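PDB 3P5M: enoyl-CoA hydratase/isomerase from Mycobacterium avium, which probably catalyses hydration or double-bond isomerisation of enoyl-coenzyme A thioesters, as a hexameric member of the crotonase superfamily. Local coordinates for residues M135-S141 against E224-Q228; Y124-T130 against M156-K162; N82-R86 against L217-Q221; L147-R152 against E170-I174. One frame throughout, in Å; residues are numbered along the deposited sequence.

Contact 1: M135-S141 against E224-Q228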
# COMPACT_ATOMS: atom_id res chain seq x y z
N MET B 135 -12.54 -7.17 29.40
CA MET B 135 -12.44 -5.98 28.57
C MET B 135 -10.99 -5.47 28.61
O MET B 135 -10.20 -5.96 29.44
CB MET B 135 -13.38 -4.90 29.10
CG MET B 135 -12.82 -4.22 30.35
SD MET B 135 -13.89 -2.94 31.00
CE MET B 135 -13.76 -1.71 29.73
N PRO B 136 -10.64 -4.51 27.72
CA PRO B 136 -9.25 -4.01 27.68
C PRO B 136 -8.91 -3.34 29.00
O PRO B 136 -9.81 -2.87 29.69
CB PRO B 136 -9.27 -3.01 26.53
CG PRO B 136 -10.33 -3.58 25.58
CD PRO B 136 -11.40 -4.09 26.52
N ASP B 137 -7.62 -3.34 29.37
CA ASP B 137 -7.14 -2.67 30.60
C ASP B 137 -5.84 -1.87 30.37
O ASP B 137 -5.35 -1.76 29.23
CB ASP B 137 -6.92 -3.69 31.71
CG ASP B 137 -5.85 -4.69 31.37
OD1 ASP B 137 -5.07 -4.49 30.39
OD2 ASP B 137 -5.78 -5.71 32.07
N GLY B 138 -5.28 -1.34 31.46
CA GLY B 138 -4.07 -0.54 31.37
C GLY B 138 -4.34 0.86 30.88
O GLY B 138 -3.46 1.71 30.96
N GLY B 139 -5.55 1.11 30.40
CA GLY B 139 -5.88 2.33 29.69
C GLY B 139 -5.67 2.15 28.18
O GLY B 139 -5.62 3.14 27.45
N ALA B 140 -5.57 0.91 27.70
CA ALA B 140 -5.62 0.62 26.25
C ALA B 140 -6.76 1.37 25.51
O ALA B 140 -6.58 1.82 24.36
CB ALA B 140 -5.75 -0.91 26.00
N SER B 141 -7.92 1.54 26.16
CA SER B 141 -9.07 2.12 25.44
C SER B 141 -8.83 3.59 25.10
O SER B 141 -9.38 4.09 24.14
CB SER B 141 -10.38 1.99 26.23
OG SER B 141 -10.56 0.65 26.67
N GLU B 224 -12.28 1.33 33.00
CA GLU B 224 -11.82 -0.04 32.73
C GLU B 224 -11.71 -0.84 34.03
O GLU B 224 -12.04 -2.01 34.04
CB GLU B 224 -10.44 -0.06 32.02
CG GLU B 224 -10.46 0.49 30.55
CD GLU B 224 -9.06 0.48 29.89
OE1 GLU B 224 -8.05 0.26 30.60
OE2 GLU B 224 -8.99 0.74 28.67
N ALA B 225 -11.20 -0.21 35.09
CA ALA B 225 -11.08 -0.84 36.40
C ALA B 225 -12.45 -1.18 36.98
O ALA B 225 -12.64 -2.27 37.51
CB ALA B 225 -10.29 0.07 37.36
N GLU B 226 -13.42 -0.27 36.87
CA GLU B 226 -14.80 -0.62 37.31
C GLU B 226 -15.43 -1.75 36.48
O GLU B 226 -16.09 -2.64 37.02
CB GLU B 226 -15.74 0.60 37.27
CG GLU B 226 -17.08 0.29 37.83
CD GLU B 226 -18.03 1.45 37.83
OE1 GLU B 226 -17.57 2.61 37.76
OE2 GLU B 226 -19.25 1.21 37.89
N GLY B 227 -15.25 -1.66 35.15
CA GLY B 227 -15.74 -2.67 34.24
C GLY B 227 -15.15 -4.05 34.49
O GLY B 227 -15.89 -5.04 34.54
N GLN B 228 -13.83 -4.12 34.68
CA GLN B 228 -13.21 -5.42 34.94
C GLN B 228 -13.73 -6.04 36.24
O GLN B 228 -13.99 -7.22 36.29
CB GLN B 228 -11.67 -5.34 34.96
CG GLN B 228 -11.01 -6.64 34.50
CD GLN B 228 -11.09 -6.76 32.96
OE1 GLN B 228 -12.18 -6.94 32.39
NE2 GLN B 228 -9.95 -6.57 32.28
O HOH W 1 -10.32 -3.47 32.58
O HOH W 2 -7.90 -5.09 34.69
O HOH W 3 -7.41 -0.36 33.35

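Contact 2: Y124-T130 against M156-K162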
# COMPACT_ATOMS: atom_id res chain seq x y z
N TYR B 124 3.32 -9.46 17.37
CA TYR B 124 1.92 -9.05 17.17
C TYR B 124 1.29 -8.46 18.43
O TYR B 124 1.78 -8.66 19.56
CB TYR B 124 1.06 -10.22 16.68
CG TYR B 124 0.95 -11.38 17.63
CD1 TYR B 124 -0.12 -11.46 18.53
CD2 TYR B 124 1.90 -12.40 17.64
CE1 TYR B 124 -0.25 -12.53 19.39
CE2 TYR B 124 1.78 -13.50 18.51
CZ TYR B 124 0.70 -13.55 19.37
OH TYR B 124 0.56 -14.60 20.21
N PHE B 125 0.17 -7.77 18.21
CA PHE B 125 -0.50 -6.95 19.22
C PHE B 125 -1.94 -7.41 19.21
O PHE B 125 -2.57 -7.55 18.14
CB PHE B 125 -0.36 -5.47 18.84
CG PHE B 125 1.08 -5.03 18.74
CD1 PHE B 125 1.72 -4.41 19.83
CD2 PHE B 125 1.81 -5.27 17.60
CE1 PHE B 125 3.05 -4.04 19.75
CE2 PHE B 125 3.14 -4.91 17.51
CZ PHE B 125 3.77 -4.28 18.59
N GLN B 126 -2.48 -7.69 20.39
CA GLN B 126 -3.77 -8.33 20.42
C GLN B 126 -4.48 -8.05 21.75
O GLN B 126 -3.90 -8.21 22.81
CB GLN B 126 -3.61 -9.84 20.27
CG GLN B 126 -4.94 -10.62 20.21
CD GLN B 126 -4.76 -12.15 20.37
OE1 GLN B 126 -3.75 -12.59 20.90
NE2 GLN B 126 -5.73 -12.93 19.89
N LEU B 127 -5.74 -7.64 21.66
CA LEU B 127 -6.60 -7.48 22.84
C LEU B 127 -7.40 -8.77 22.99
O LEU B 127 -8.57 -8.87 22.58
CB LEU B 127 -7.50 -6.25 22.69
CG LEU B 127 -6.81 -4.90 22.47
CD1 LEU B 127 -7.84 -3.75 22.33
CD2 LEU B 127 -5.81 -4.59 23.58
N ALA B 128 -6.76 -9.80 23.54
CA ALA B 128 -7.43 -11.09 23.65
C ALA B 128 -8.41 -11.16 24.83
O ALA B 128 -9.00 -12.20 25.05
CB ALA B 128 -6.42 -12.25 23.74
N PHE B 129 -8.61 -10.06 25.55
CA PHE B 129 -9.39 -10.14 26.77
C PHE B 129 -10.78 -10.73 26.53
O PHE B 129 -11.23 -11.58 27.30
CB PHE B 129 -9.57 -8.76 27.45
CG PHE B 129 -8.34 -7.88 27.45
CD1 PHE B 129 -7.61 -7.70 28.63
CD2 PHE B 129 -7.95 -7.17 26.30
CE1 PHE B 129 -6.51 -6.87 28.67
CE2 PHE B 129 -6.85 -6.31 26.33
CZ PHE B 129 -6.12 -6.15 27.53
N THR B 130 -11.46 -10.28 25.47
CA THR B 130 -12.85 -10.69 25.23
C THR B 130 -13.02 -12.17 25.03
O THR B 130 -14.14 -12.68 25.17
CB THR B 130 -13.57 -9.92 24.08
OG1 THR B 130 -12.75 -9.90 22.91
CG2 THR B 130 -13.89 -8.50 24.49
N MET B 156 -10.25 -4.37 17.16
CA MET B 156 -9.28 -5.07 18.01
C MET B 156 -9.95 -5.61 19.28
O MET B 156 -9.76 -6.76 19.64
CB MET B 156 -8.13 -4.16 18.41
CG MET B 156 -7.10 -4.03 17.30
SD MET B 156 -5.68 -3.08 17.84
CE MET B 156 -4.84 -4.34 18.79
N ALA B 157 -10.76 -4.76 19.91
CA ALA B 157 -11.32 -5.10 21.21
C ALA B 157 -12.47 -6.08 21.07
O ALA B 157 -12.55 -7.02 21.83
CB ALA B 157 -11.78 -3.85 21.98
N MET B 158 -13.34 -5.87 20.09
CA MET B 158 -14.48 -6.74 19.91
C MET B 158 -14.21 -8.09 19.23
O MET B 158 -14.91 -9.07 19.52
CB MET B 158 -15.61 -6.00 19.23
CG MET B 158 -16.23 -5.04 20.23
SD MET B 158 -17.50 -4.01 19.58
CE MET B 158 -18.34 -5.10 18.48
N THR B 159 -13.20 -8.16 18.36
CA THR B 159 -12.93 -9.44 17.65
C THR B 159 -11.77 -10.24 18.24
O THR B 159 -11.57 -11.43 17.91
CB THR B 159 -12.64 -9.23 16.14
OG1 THR B 159 -11.37 -8.58 15.98
CG2 THR B 159 -13.70 -8.46 15.47
N ALA B 160 -10.98 -9.58 19.08
CA ALA B 160 -9.77 -10.19 19.66
C ALA B 160 -8.74 -10.71 18.60
O ALA B 160 -7.98 -11.64 18.88
CB ALA B 160 -10.16 -11.30 20.69
N GLU B 161 -8.70 -10.10 17.42
CA GLU B 161 -7.79 -10.57 16.34
C GLU B 161 -6.38 -10.15 16.65
O GLU B 161 -6.16 -9.09 17.27
CB GLU B 161 -8.21 -10.01 14.96
CG GLU B 161 -9.46 -10.68 14.41
CD GLU B 161 -10.22 -9.83 13.37
OE1 GLU B 161 -9.72 -8.78 12.92
OE2 GLU B 161 -11.34 -10.22 13.02
N LYS B 162 -5.42 -10.97 16.21
CA LYS B 162 -4.01 -10.63 16.28
C LYS B 162 -3.72 -9.61 15.19
O LYS B 162 -4.13 -9.79 14.04
CB LYS B 162 -3.14 -11.88 16.03
CG LYS B 162 -3.17 -12.89 17.21
CD LYS B 162 -2.34 -14.15 16.90
CE LYS B 162 -2.66 -15.25 17.93
NZ LYS B 162 -2.01 -16.52 17.55
O HOH W 4 -7.22 -7.57 19.19
O HOH W 5 -10.62 -7.67 23.78

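Contact 3: N82-R86 against L217-Q221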
# COMPACT_ATOMS: atom_id res chain seq x y z
N ASN B 82 -2.58 0.06 35.65
CA ASN B 82 -2.82 1.47 35.37
C ASN B 82 -1.63 2.36 35.72
O ASN B 82 -1.24 3.24 34.93
CB ASN B 82 -4.12 1.95 36.04
CG ASN B 82 -5.37 1.43 35.31
OD1 ASN B 82 -5.30 1.05 34.14
ND2 ASN B 82 -6.52 1.46 35.99
N ARG B 83 -1.04 2.13 36.90
CA ARG B 83 0.08 2.97 37.33
C ARG B 83 1.34 2.73 36.52
O ARG B 83 2.13 3.65 36.34
CB ARG B 83 0.34 2.82 38.85
CG ARG B 83 -0.62 3.72 39.72
CD ARG B 83 -1.13 2.99 40.99
NE ARG B 83 -0.18 1.94 41.37
CZ ARG B 83 -0.38 1.03 42.32
NH1 ARG B 83 -1.51 1.06 43.02
NH2 ARG B 83 0.55 0.10 42.56
N VAL B 84 1.54 1.51 36.00
CA VAL B 84 2.70 1.24 35.12
C VAL B 84 2.60 2.13 33.88
O VAL B 84 3.54 2.82 33.52
CB VAL B 84 2.79 -0.26 34.71
CG1 VAL B 84 3.80 -0.47 33.58
CG2 VAL B 84 3.18 -1.13 35.94
N VAL B 85 1.42 2.14 33.28
CA VAL B 85 1.20 2.91 32.05
C VAL B 85 1.38 4.42 32.32
O VAL B 85 2.01 5.12 31.54
CB VAL B 85 -0.19 2.60 31.43
CG1 VAL B 85 -0.52 3.64 30.32
CG2 VAL B 85 -0.22 1.14 30.92
N ARG B 86 0.81 4.90 33.41
CA ARG B 86 0.96 6.30 33.76
C ARG B 86 2.42 6.68 34.01
O ARG B 86 2.86 7.70 33.51
CB ARG B 86 0.06 6.72 34.92
CG ARG B 86 0.28 8.20 35.36
CD ARG B 86 0.02 9.29 34.25
NE ARG B 86 -1.41 9.54 34.03
CZ ARG B 86 -1.91 10.50 33.24
NH1 ARG B 86 -1.12 11.36 32.60
NH2 ARG B 86 -3.24 10.60 33.10
N LEU B 217 -6.80 9.66 29.71
CA LEU B 217 -6.18 8.43 30.23
C LEU B 217 -6.74 8.06 31.60
O LEU B 217 -7.21 6.95 31.79
CB LEU B 217 -4.63 8.50 30.30
CG LEU B 217 -3.88 7.21 30.72
CD1 LEU B 217 -4.24 5.99 29.84
CD2 LEU B 217 -2.33 7.44 30.69
N GLU B 218 -6.71 8.98 32.56
CA GLU B 218 -7.20 8.66 33.91
C GLU B 218 -8.69 8.26 33.95
O GLU B 218 -9.01 7.18 34.46
CB GLU B 218 -6.87 9.79 34.91
CG GLU B 218 -6.71 9.34 36.35
CD GLU B 218 -6.49 10.51 37.31
OE1 GLU B 218 -7.26 11.49 37.27
OE2 GLU B 218 -5.54 10.46 38.09
N PRO B 219 -9.62 9.13 33.44
CA PRO B 219 -11.03 8.70 33.50
C PRO B 219 -11.28 7.35 32.79
O PRO B 219 -12.11 6.54 33.25
CB PRO B 219 -11.80 9.80 32.74
CG PRO B 219 -10.85 10.86 32.41
CD PRO B 219 -9.46 10.50 32.91
N VAL B 220 -10.57 7.09 31.69
CA VAL B 220 -10.76 5.85 30.97
C VAL B 220 -10.24 4.66 31.78
O VAL B 220 -10.88 3.61 31.82
CB VAL B 220 -10.14 5.86 29.54
CG1 VAL B 220 -10.13 4.45 28.94
CG2 VAL B 220 -10.90 6.80 28.64
N GLN B 221 -9.09 4.83 32.44
CA GLN B 221 -8.53 3.77 33.31
C GLN B 221 -9.50 3.43 34.46
O GLN B 221 -9.70 2.27 34.76
CB GLN B 221 -7.14 4.17 33.85
CG GLN B 221 -5.95 3.98 32.83
CD GLN B 221 -4.62 4.46 33.40
OE1 GLN B 221 -4.62 5.29 34.31
NE2 GLN B 221 -3.49 3.94 32.89
O HOH W 6 -5.68 11.59 32.31
O HOH W 7 -3.72 8.21 34.68

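Contact 4: L147-R152 against E170-I174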
# COMPACT_ATOMS: atom_id res chain seq x y z
N LEU B 147 -3.86 6.32 18.35
CA LEU B 147 -2.81 5.68 17.54
C LEU B 147 -3.36 5.26 16.18
O LEU B 147 -2.75 5.58 15.14
CB LEU B 147 -2.23 4.46 18.29
CG LEU B 147 -1.47 4.81 19.58
CD1 LEU B 147 -1.00 3.57 20.31
CD2 LEU B 147 -0.29 5.71 19.27
N ILE B 148 -4.52 4.58 16.19
CA ILE B 148 -5.10 3.90 15.03
C ILE B 148 -6.56 4.34 14.72
O ILE B 148 -7.16 3.82 13.79
CB ILE B 148 -5.05 2.35 15.19
CG1 ILE B 148 -5.95 1.89 16.36
CG2 ILE B 148 -3.60 1.81 15.40
CD1 ILE B 148 -6.02 0.36 16.51
N GLY B 149 -7.12 5.26 15.50
CA GLY B 149 -8.52 5.67 15.29
C GLY B 149 -9.49 4.73 15.99
O GLY B 149 -9.15 3.58 16.39
N ARG B 150 -10.71 5.22 16.19
CA ARG B 150 -11.71 4.46 16.96
C ARG B 150 -12.19 3.16 16.27
O ARG B 150 -12.51 2.19 16.96
CB ARG B 150 -12.90 5.39 17.28
CG ARG B 150 -14.08 4.75 17.94
CD ARG B 150 -15.07 5.85 18.36
NE ARG B 150 -16.42 5.31 18.32
CZ ARG B 150 -17.26 5.51 17.32
NH1 ARG B 150 -18.46 4.95 17.37
NH2 ARG B 150 -16.92 6.29 16.28
N ALA B 151 -12.27 3.15 14.93
CA ALA B 151 -12.85 1.97 14.25
C ALA B 151 -11.94 0.76 14.37
O ALA B 151 -12.42 -0.36 14.62
CB ALA B 151 -13.17 2.26 12.79
N ARG B 152 -10.64 0.97 14.19
CA ARG B 152 -9.70 -0.14 14.25
C ARG B 152 -9.55 -0.60 15.70
O ARG B 152 -9.31 -1.76 15.95
CB ARG B 152 -8.35 0.24 13.62
CG ARG B 152 -8.33 0.31 12.06
CD ARG B 152 -7.00 0.90 11.67
NE ARG B 152 -6.77 0.99 10.23
CZ ARG B 152 -6.07 1.95 9.63
NH1 ARG B 152 -5.93 1.90 8.33
NH2 ARG B 152 -5.58 2.97 10.31
N GLU B 170 1.63 -0.04 9.65
CA GLU B 170 0.89 0.66 8.60
C GLU B 170 -0.20 1.57 9.18
O GLU B 170 -0.48 2.67 8.64
CB GLU B 170 0.20 -0.34 7.68
CG GLU B 170 1.10 -1.17 6.82
CD GLU B 170 0.34 -2.31 6.13
OE1 GLU B 170 -0.91 -2.24 6.01
OE2 GLU B 170 1.01 -3.29 5.71
N TRP B 171 -0.82 1.07 10.25
CA TRP B 171 -1.89 1.73 10.97
C TRP B 171 -1.39 2.89 11.80
O TRP B 171 -2.20 3.67 12.24
CB TRP B 171 -2.54 0.72 11.93
CG TRP B 171 -3.44 -0.29 11.27
CD1 TRP B 171 -3.61 -0.51 9.90
CD2 TRP B 171 -4.26 -1.24 11.93
NE1 TRP B 171 -4.53 -1.51 9.71
CE2 TRP B 171 -4.95 -1.98 10.93
CE3 TRP B 171 -4.52 -1.52 13.29
CZ2 TRP B 171 -5.85 -3.02 11.25
CZ3 TRP B 171 -5.42 -2.54 13.58
CH2 TRP B 171 -6.08 -3.27 12.56
N GLY B 172 -0.09 2.94 12.09
CA GLY B 172 0.46 4.01 12.98
C GLY B 172 0.33 3.67 14.46
O GLY B 172 0.42 4.57 15.34
N MET B 173 0.16 2.35 14.76
CA MET B 173 0.10 1.89 16.14
C MET B 173 1.45 2.00 16.82
O MET B 173 1.54 2.29 18.00
CB MET B 173 -0.33 0.41 16.21
CG MET B 173 -0.75 -0.08 17.61
SD MET B 173 -0.91 -1.91 17.79
CE MET B 173 -2.38 -2.09 16.78
N ILE B 174 2.50 1.72 16.07
CA ILE B 174 3.85 1.61 16.58
C ILE B 174 4.78 2.48 15.75
O ILE B 174 4.55 2.65 14.55
CB ILE B 174 4.33 0.10 16.63
CG1 ILE B 174 4.14 -0.57 15.26
CG2 ILE B 174 3.53 -0.65 17.73
CD1 ILE B 174 4.87 -1.95 15.14

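Contact 1: M135-S141 against E224-Q228
The carboxylate of E224 reaches from its helix to G139 and S141, at the turn that leads into helix 140-143, and is gripped by both oxygens. CG lies anti to the carbonyl carbon (chi1 -68°) and the extended chain beyond carries the carboxylate under the helix start. G139 N, at the N-cap position, donates to E224 OE1 at 2.6 Å, on the syn side and 21° out of the carboxylate plane. The other oxygen accepts twice: S141 N meets E224 OE2 at 2.8 Å nearly along its C-O axis, and S141 OG takes its anti lone pair at 2.5 Å. Donors at a helix N-terminus would be expected to stabilise the negative charge of this buried side chain. E224 thus ties this type I' turn, D137 to A140, to helix 217-231 of the crotonase-type subunit. At the other end Q228, bent at chi2, presents its amide to one backbone residue: M135 N donates to Q228 OE1 at 3.0 Å, in the carbonyl plane and almost straight (177°), while Q228 NE2 returns a bond to M135 O at 2.9 Å. Between these grips M135 SD rests 3.7 Å from G227 CA, where the lack of a side chain leaves room.

Contact 2: Y124-T130 against M156-K162
Y124 opens the segment with one ring face under the aliphatic chain of K162: K162 CD stands 3.9 Å from the ring centroid, 23° off the normal and offset toward the rim, a CH-pi contact. The extended lysine carries its ammonium beyond the ring to a salt bridge with D181 of a neighbouring subunit. F125 turns its ring away from the second segment, but its carbonyl O comes within 4.0 Å of M156 CE. At Q126, CG is anti to the backbone N (chi1 -177°) and the extended chain brings NE2 to A160 O at 2.8 Å, with the acceptor in the amide plane and the N-H nearly straight at 172°. These residues belong to strand 124-126, the middle of a small three-stranded sheet whose antiparallel neighbour 163-164 follows directly on K162, so the contact joins this sheet to the exit of helix 150-159. L127 lays CD1 against M156 CB and A157 CB, both at 4.0 Å. A water bridges its N to M156 O and E161 O, and a second links L127 O and T130 N to A157 O. A128 brings its CA to A160 CB, the methyl of a residue that leaves the helix with positive phi. T130 ends the walk: its OG1 donates to A157 O at 3.1 Å, with CG2 of the same side chain also close to that oxygen at 3.3 Å.

Contact 3: N82-R86 against L217-Q221
N82 and Q221 lay their side-chain amides over one another, planes 26° apart, as the two chains slide past in opposite directions. N82 CG stands 3.7 Å from Q221 CD in this stack, and the asparagine amide also lies along the glutamine's methylenes, with N82 OD1 3.3 Å from Q221 CG. Two weak bonds flank the stack, Q221 NE2 to N82 O at 3.1 Å with a bent angle of 129°, and N82 ND2 to Q221 O at 3.5 Å. The main partner of Q221 NE2 is G138 O, which ties the amide to the turn D137-A140. R86 leaves its helix with CG anti to the backbone N, then bends at chi2 and chi3, folding the guanidinium back over L217, whose CD2 sits over one face, 4.0 Å from R86 CZ. At the guanidinium edge two waters lie in its plane; one joins R86 NE to Q221 OE1, the other, more weakly held by R86 NH2, accepts from E218 N. Inward of these polar groups, V85 CG1 approaches L217 CD2 at 4.2 Å. The segments run antiparallel at 166° with their axes 11.3 Å apart, a wide spacing bridged by long side chains: an antiparallel helix pair that sets helix 217-231 beside helix 74-90 of the crotonase-family core.

Contact 4: L147-R152 against E170-I174
The indole of W171 carries R152 on one face, with the guanidinium nearly parallel to it: planes 13° apart and centres 3.8 Å apart. R152 CZ lies 24° off the normal of the five-membered ring, a cation-pi contact, and R152 CD packs on the same ring at 3.6 Å from its centroid, a CH-pi contact. Because the arginine is extended from CG to NE, its methylene and its guanidinium can share the face. R152 NE and W171 NE1 are both donors, so their approach is stacking and not a bond; R152 NH1 instead donates weakly to E170 O of a neighbouring subunit. I148 CD1 meets the indole obliquely. The other branch, CG2, lies anti to the carbonyl carbon and rests against both residues that flank G172, 3.8 Å from W171 CB and 3.6 Å from M173 CB. G172 closes helix 165-171 in a Schellman motif, and L147 CD1 comes to 3.7 Å from M173 O just after it. L147 and M173 both rest on L112 of helix 106-113. The contact therefore packs the break between helices 145-148 and 150-159 on the Schellman-capped end of helix 165-171, close to a subunit interface of the crotonase-type hexamer.

How the contacts relate
Contacts 1 and 4 are buried, whereas contacts 2 and 3 are only partly buried. Contacts 1 and 3 both use helix 217-231 and touch at the turn, G139 CA lying 3.5 Å from Q221 CG; contacts 2 and 4 share helix 150-159 and meet through M156 against M173 and I148. F129 of contact 2 and P136 and D137 of contact 1 also pack together. Their chemistry differs: a buried carboxylate on backbone donors in contact 1, waters, side chains on helix-end carbonyls and a lysine on a tyrosine ring in contact 2, weak amide bonds in contact 3, cation-pi stacking and aliphatic packing in contact 4. Residues that touch across contacts 1, 2 and 4 also pack on a neighbouring subunit.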